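Local coordinates for synaptic vesicle membrane protein VAT-1 homolog-like (Homo sapiens, PDB 4A27), which probably acts as an oxidoreductase of the quinone oxidoreductase subfamily, within the zinc-containing alcohol dehydrogenase family, at residues P58-V72 / I84-A98. Numbering follows the deposited sequence.
Sequences PKTPLVPGFECSGIV and IGDRVMAFVNYNAWA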
loop_
_atom_site.group_PDB
_atom_site.type_symbol
_atom_site.label_atom_id
_atom_site.label_comp_id
_atom_site.label_asym_id
_atom_site.label_seq_id
_atom_site.Cartn_x
_atom_site.Cartn_y
_atom_site.Cartn_z
ATOM N N PRO A 58 -10.042 -29.127 -4.376
ATOM C CA PRO A 58 -11.381 -29.722 -4.274
ATOM C C PRO A 58 -11.380 -31.134 -4.824
ATOM O O PRO A 58 -10.430 -31.534 -5.493
ATOM C CB PRO A 58 -12.244 -28.815 -5.154
ATOM C CG PRO A 58 -11.311 -28.314 -6.177
ATOM C CD PRO A 58 -9.940 -28.223 -5.538
ATOM N N LYS A 59 -12.434 -31.885 -4.534
ATOM C CA LYS A 59 -12.493 -33.274 -4.930
ATOM C C LYS A 59 -12.735 -33.356 -6.442
ATOM O O LYS A 59 -13.422 -32.507 -7.014
ATOM C CB LYS A 59 -13.584 -34.006 -4.139
ATOM N N THR A 60 -12.121 -34.342 -7.085
ATOM C CA THR A 60 -12.446 -34.684 -8.457
ATOM C C THR A 60 -13.396 -35.859 -8.395
ATOM O O THR A 60 -13.355 -36.607 -7.423
ATOM C CB THR A 60 -11.170 -35.045 -9.320
ATOM O OG1 THR A 60 -10.432 -36.118 -8.709
ATOM C CG2 THR A 60 -10.268 -33.812 -9.519
ATOM N N PRO A 61 -14.240 -36.050 -9.428
ATOM C CA PRO A 61 -14.398 -35.217 -10.640
ATOM C C PRO A 61 -14.999 -33.860 -10.315
ATOM O O PRO A 61 -15.658 -33.707 -9.283
ATOM C CB PRO A 61 -15.356 -36.026 -11.518
ATOM C CG PRO A 61 -16.054 -36.970 -10.568
ATOM C CD PRO A 61 -15.007 -37.301 -9.533
ATOM N N LEU A 62 -14.733 -32.877 -11.168
ATOM C CA LEU A 62 -15.196 -31.514 -10.942
ATOM C C LEU A 62 -15.315 -30.763 -12.250
ATOM O O LEU A 62 -14.669 -31.092 -13.230
ATOM C CB LEU A 62 -14.276 -30.765 -9.977
ATOM C CG LEU A 62 -12.836 -30.392 -10.353
ATOM C CD1 LEU A 62 -12.784 -29.120 -11.152
ATOM C CD2 LEU A 62 -12.048 -30.225 -9.064
ATOM N N VAL A 63 -16.188 -29.769 -12.264
ATOM C CA VAL A 63 -16.353 -28.915 -13.431
ATOM C C VAL A 63 -15.478 -27.669 -13.122
ATOM O O VAL A 63 -15.672 -26.999 -12.097
ATOM C CB VAL A 63 -17.839 -28.583 -13.654
ATOM C CG1 VAL A 63 -18.016 -27.627 -14.904
ATOM C CG2 VAL A 63 -18.704 -29.882 -13.798
ATOM N N PRO A 64 -14.445 -27.411 -13.940
ATOM C CA PRO A 64 -13.623 -26.204 -13.711
ATOM C C PRO A 64 -14.269 -24.887 -14.164
ATOM O O PRO A 64 -15.366 -24.894 -14.725
ATOM C CB PRO A 64 -12.402 -26.429 -14.596
ATOM C CG PRO A 64 -12.539 -27.798 -15.163
ATOM C CD PRO A 64 -13.980 -28.150 -15.122
ATOM N N GLY A 65 -13.575 -23.785 -13.865
ATOM C CA GLY A 65 -13.884 -22.457 -14.376
ATOM C C GLY A 65 -14.525 -21.556 -13.351
ATOM O O GLY A 65 -15.399 -21.994 -12.579
ATOM N N PHE A 66 -14.137 -20.283 -13.384
ATOM C CA PHE A 66 -14.531 -19.296 -12.367
ATOM C C PHE A 66 -15.286 -18.071 -12.901
ATOM O O PHE A 66 -15.710 -17.216 -12.123
ATOM C CB PHE A 66 -13.289 -18.807 -11.646
ATOM C CG PHE A 66 -12.580 -19.892 -10.915
ATOM C CD1 PHE A 66 -13.084 -20.389 -9.719
ATOM C CD2 PHE A 66 -11.444 -20.457 -11.429
ATOM C CE1 PHE A 66 -12.452 -21.416 -9.054
ATOM C CE2 PHE A 66 -10.802 -21.475 -10.762
ATOM C CZ PHE A 66 -11.316 -21.957 -9.570
ATOM N N GLU A 67 -15.421 -17.971 -14.217
ATOM C CA GLU A 67 -15.832 -16.698 -14.852
ATOM C C GLU A 67 -16.655 -17.065 -16.045
ATOM O O GLU A 67 -16.227 -17.877 -16.837
ATOM C CB GLU A 67 -14.566 -15.965 -15.270
ATOM C CG GLU A 67 -14.696 -14.735 -16.112
ATOM C CD GLU A 67 -13.308 -14.172 -16.437
ATOM O OE1 GLU A 67 -12.347 -14.955 -16.693
ATOM O OE2 GLU A 67 -13.192 -12.957 -16.372
ATOM N N CYS A 68 -17.844 -16.490 -16.176
ATOM C CA CYS A 68 -18.689 -16.771 -17.290
ATOM C C CYS A 68 -19.589 -15.583 -17.580
ATOM O O CYS A 68 -19.657 -14.624 -16.800
ATOM C CB CYS A 68 -19.539 -18.019 -17.006
ATOM S SG CYS A 68 -20.862 -17.725 -15.753
ATOM N N SER A 69 -20.273 -15.649 -18.725
ATOM C CA SER A 69 -21.343 -14.689 -19.038
ATOM C C SER A 69 -22.494 -15.451 -19.683
ATOM O O SER A 69 -22.316 -16.522 -20.264
ATOM C CB SER A 69 -20.848 -13.580 -19.973
ATOM O OG SER A 69 -20.474 -14.122 -21.245
ATOM N N GLY A 70 -23.694 -14.908 -19.555
ATOM C CA GLY A 70 -24.837 -15.512 -20.200
ATOM C C GLY A 70 -26.151 -14.809 -19.840
ATOM O O GLY A 70 -26.165 -13.621 -19.491
ATOM N N ILE A 71 -27.254 -15.551 -19.953
ATOM C CA ILE A 71 -28.626 -15.022 -19.787
ATOM C C ILE A 71 -29.272 -15.634 -18.540
ATOM O O ILE A 71 -29.179 -16.848 -18.330
ATOM C CB ILE A 71 -29.473 -15.314 -21.052
ATOM C CG1 ILE A 71 -28.861 -14.609 -22.256
ATOM C CG2 ILE A 71 -30.926 -14.850 -20.899
ATOM C CD1 ILE A 71 -29.610 -14.886 -23.592
ATOM N N VAL A 72 -29.816 -14.777 -17.670
ATOM C CA VAL A 72 -30.569 -15.231 -16.508
ATOM C C VAL A 72 -31.793 -15.988 -16.985
ATOM O O VAL A 72 -32.687 -15.440 -17.665
ATOM C CB VAL A 72 -31.036 -14.072 -15.597
ATOM C CG1 VAL A 72 -31.836 -14.619 -14.403
ATOM C CG2 VAL A 72 -29.863 -13.244 -15.131
ATOM N N ILE A 84 -35.741 -12.515 -15.611
ATOM C CA ILE A 84 -35.311 -13.507 -16.556
ATOM C C ILE A 84 -35.054 -12.783 -17.873
ATOM O O ILE A 84 -35.778 -11.846 -18.217
ATOM C CB ILE A 84 -36.402 -14.578 -16.692
ATOM C CG1 ILE A 84 -36.634 -15.252 -15.325
ATOM C CG2 ILE A 84 -36.052 -15.582 -17.799
ATOM C CD1 ILE A 84 -37.992 -15.982 -15.226
ATOM N N GLY A 85 -34.003 -13.197 -18.586
ATOM C CA GLY A 85 -33.598 -12.537 -19.840
ATOM C C GLY A 85 -32.498 -11.490 -19.668
ATOM O O GLY A 85 -31.978 -11.006 -20.658
ATOM N N ASP A 86 -32.202 -11.095 -18.425
ATOM C CA ASP A 86 -31.110 -10.156 -18.140
ATOM C C ASP A 86 -29.759 -10.775 -18.561
ATOM O O ASP A 86 -29.509 -11.945 -18.350
ATOM C CB ASP A 86 -31.067 -9.785 -16.649
ATOM C CG ASP A 86 -32.102 -8.713 -16.257
ATOM O OD1 ASP A 86 -32.660 -8.017 -17.140
ATOM O OD2 ASP A 86 -32.347 -8.564 -15.042
ATOM N N ARG A 87 -28.945 -9.984 -19.224
ATOM C CA ARG A 87 -27.648 -10.433 -19.702
ATOM C C ARG A 87 -26.665 -10.118 -18.615
ATOM O O ARG A 87 -26.649 -8.993 -18.123
ATOM C CB ARG A 87 -27.307 -9.713 -20.998
ATOM C CG ARG A 87 -28.336 -9.973 -22.083
ATOM C CD ARG A 87 -28.193 -9.057 -23.273
ATOM N NE ARG A 87 -27.039 -9.407 -24.099
ATOM C CZ ARG A 87 -25.856 -8.798 -24.106
ATOM N NH1 ARG A 87 -25.585 -7.763 -23.312
ATOM N NH2 ARG A 87 -24.912 -9.266 -24.902
ATOM N N VAL A 88 -25.846 -11.104 -18.229
ATOM C CA VAL A 88 -24.979 -10.947 -17.068
ATOM C C VAL A 88 -23.593 -11.555 -17.246
ATOM O O VAL A 88 -23.364 -12.383 -18.134
ATOM C CB VAL A 88 -25.640 -11.580 -15.869
ATOM C CG1 VAL A 88 -26.941 -10.841 -15.582
ATOM C CG2 VAL A 88 -25.870 -13.110 -16.157
ATOM N N MET A 89 -22.680 -11.133 -16.385
ATOM C CA MET A 89 -21.404 -11.801 -16.217
ATOM C C MET A 89 -21.287 -12.127 -14.750
ATOM O O MET A 89 -21.953 -11.506 -13.913
ATOM C CB MET A 89 -20.254 -10.901 -16.688
ATOM C CG MET A 89 -20.074 -9.627 -15.890
ATOM S SD MET A 89 -18.847 -8.476 -16.609
ATOM C CE MET A 89 -19.255 -6.977 -15.672
ATOM N N ALA A 90 -20.450 -13.100 -14.413
ATOM C CA ALA A 90 -20.526 -13.634 -13.074
ATOM C C ALA A 90 -19.292 -14.400 -12.708
ATOM O O ALA A 90 -18.638 -14.966 -13.583
ATOM C CB ALA A 90 -21.778 -14.558 -12.929
ATOM N N PHE A 91 -18.961 -14.353 -11.421
ATOM C CA PHE A 91 -17.920 -15.193 -10.866
ATOM C C PHE A 91 -18.626 -16.422 -10.344
ATOM O O PHE A 91 -19.745 -16.333 -9.855
ATOM C CB PHE A 91 -17.217 -14.520 -9.675
ATOM C CG PHE A 91 -16.342 -13.350 -10.036
ATOM C CD1 PHE A 91 -15.104 -13.551 -10.613
ATOM C CD2 PHE A 91 -16.732 -12.039 -9.754
ATOM C CE1 PHE A 91 -14.307 -12.469 -10.921
ATOM C CE2 PHE A 91 -15.927 -10.962 -10.062
ATOM C CZ PHE A 91 -14.722 -11.177 -10.620
ATOM N N VAL A 92 -17.961 -17.546 -10.364
ATOM C CA VAL A 92 -18.569 -18.731 -9.823
ATOM C C VAL A 92 -17.454 -19.594 -9.282
ATOM O O VAL A 92 -16.356 -19.621 -9.850
ATOM C CB VAL A 92 -19.480 -19.435 -10.872
ATOM C CG1 VAL A 92 -18.720 -19.824 -12.068
ATOM C CG2 VAL A 92 -20.153 -20.668 -10.248
ATOM N N ASN A 93 -17.697 -20.201 -8.123
ATOM C CA ASN A 93 -16.655 -20.932 -7.429
ATOM C C ASN A 93 -16.616 -22.311 -8.040
ATOM O O ASN A 93 -17.207 -23.247 -7.524
ATOM C CB ASN A 93 -16.926 -20.963 -5.905
ATOM C CG ASN A 93 -15.718 -21.427 -5.087
ATOM O OD1 ASN A 93 -14.639 -21.690 -5.609
ATOM N ND2 ASN A 93 -15.905 -21.506 -3.780
ATOM N N TYR A 94 -15.913 -22.423 -9.162
ATOM C CA TYR A 94 -15.906 -23.647 -9.997
ATOM C C TYR A 94 -17.221 -23.734 -10.707
ATOM O O TYR A 94 -18.119 -22.906 -10.482
ATOM C CB TYR A 94 -15.663 -24.940 -9.187
ATOM C CG TYR A 94 -14.294 -25.023 -8.601
ATOM C CD1 TYR A 94 -13.229 -25.507 -9.345
ATOM C CD2 TYR A 94 -14.051 -24.597 -7.317
ATOM C CE1 TYR A 94 -11.943 -25.559 -8.824
ATOM C CE2 TYR A 94 -12.771 -24.632 -6.786
ATOM C CZ TYR A 94 -11.720 -25.112 -7.546
ATOM O OH TYR A 94 -10.448 -25.165 -6.988
ATOM N N ASN A 95 -17.322 -24.709 -11.601
ATOM C CA ASN A 95 -18.591 -25.013 -12.304
ATOM C C ASN A 95 -18.984 -24.065 -13.424
ATOM O O ASN A 95 -20.060 -24.207 -13.983
ATOM C CB ASN A 95 -19.769 -25.159 -11.334
ATOM C CG ASN A 95 -19.606 -26.338 -10.409
ATOM O OD1 ASN A 95 -19.499 -27.458 -10.852
ATOM N ND2 ASN A 95 -19.567 -26.086 -9.123
ATOM N N ALA A 96 -18.089 -23.173 -13.823
ATOM C CA ALA A 96 -18.392 -22.255 -14.908
ATOM C C ALA A 96 -18.380 -22.919 -16.291
ATOM O O ALA A 96 -19.104 -22.463 -17.159
ATOM C CB ALA A 96 -17.440 -21.065 -14.893
ATOM N N TRP A 97 -17.582 -23.966 -16.510
ATOM C CA TRP A 97 -17.491 -24.577 -17.841
ATOM C C TRP A 97 -18.617 -25.566 -18.165
ATOM O O TRP A 97 -18.370 -26.743 -18.415
ATOM C CB TRP A 97 -16.134 -25.263 -18.052
ATOM C CG TRP A 97 -14.975 -24.321 -17.969
ATOM C CD1 TRP A 97 -15.028 -22.946 -17.885
ATOM C CD2 TRP A 97 -13.585 -24.655 -18.054
ATOM N NE1 TRP A 97 -13.758 -22.426 -17.869
ATOM C CE2 TRP A 97 -12.854 -23.444 -17.951
ATOM C CE3 TRP A 97 -12.882 -25.865 -18.139
ATOM C CZ2 TRP A 97 -11.457 -23.402 -17.964
ATOM C CZ3 TRP A 97 -11.512 -25.831 -18.157
ATOM C CH2 TRP A 97 -10.805 -24.602 -18.058
ATOM N N ALA A 98 -19.837 -25.054 -18.225
ATOM C CA ALA A 98 -21.038 -25.852 -18.441
ATOM C C ALA A 98 -22.079 -24.959 -19.111
ATOM O O ALA A 98 -21.956 -23.723 -19.113
ATOM C CB ALA A 98 -21.572 -26.413 -17.115
HETATM O O HOH W 1 -14.523 -19.813 -16.740
#
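W97 lies with one face of its indole against P64 and G65. CB of P64 sits 3.9 Å from the centroid of the six-membered ring, and CA of G65 sits 3.7 Å from that of the five-membered ring. Both are CH-pi contacts. With CG anti to its carbonyl carbon (chi1 -61°), the indole reaches back over the P64-G65 peptide. W97 N also hydrogen-bonds P64 O. NE1 of W97 donates to a water at 2.9 Å, and that water donates to E67 O. G65 has no room for a side chain: a CB would strike CD1 of W97.

Y94 packs beside F66. The edge of F66 meets the face of Y94, with centroids 4.8 Å apart and planes at 58°. CG of P58 touches CZ of Y94. In the same loops, N95 N hydrogen-bonds V63 O and A96 N hydrogen-bonds G65 O.

V92 N hydrogen-bonds F66 O; from there the contact becomes an antiparallel hairpin of strands 67-75 and 87-91. C68 with A90 and G70 with V88 are hydrogen-bonded pairs. The hydrogen bond from V72 N to D86 O is nearly straight (173°), and G85 N closes on V72 O at 2.8 Å. CG2 of V72 packs on CG1 of V88.

Around this core, the E67 carboxylate forms a salt bridge with K337 and hydrogen-bonds ND2 of N43 and M125 N. S69 OG hydrogen-bonds F117 O. Strand 32-42 flanks 67-75, and strand 108-110 flanks 87-91.

An alanine in place of W97 would probably leave P64 and G65 without their aromatic cover and the bridging water without its indole donor. Backbone hydrogen bonds thus run the whole length of this contact in the GroES-like domain, and in the loops ring faces and one bridging water are added to them.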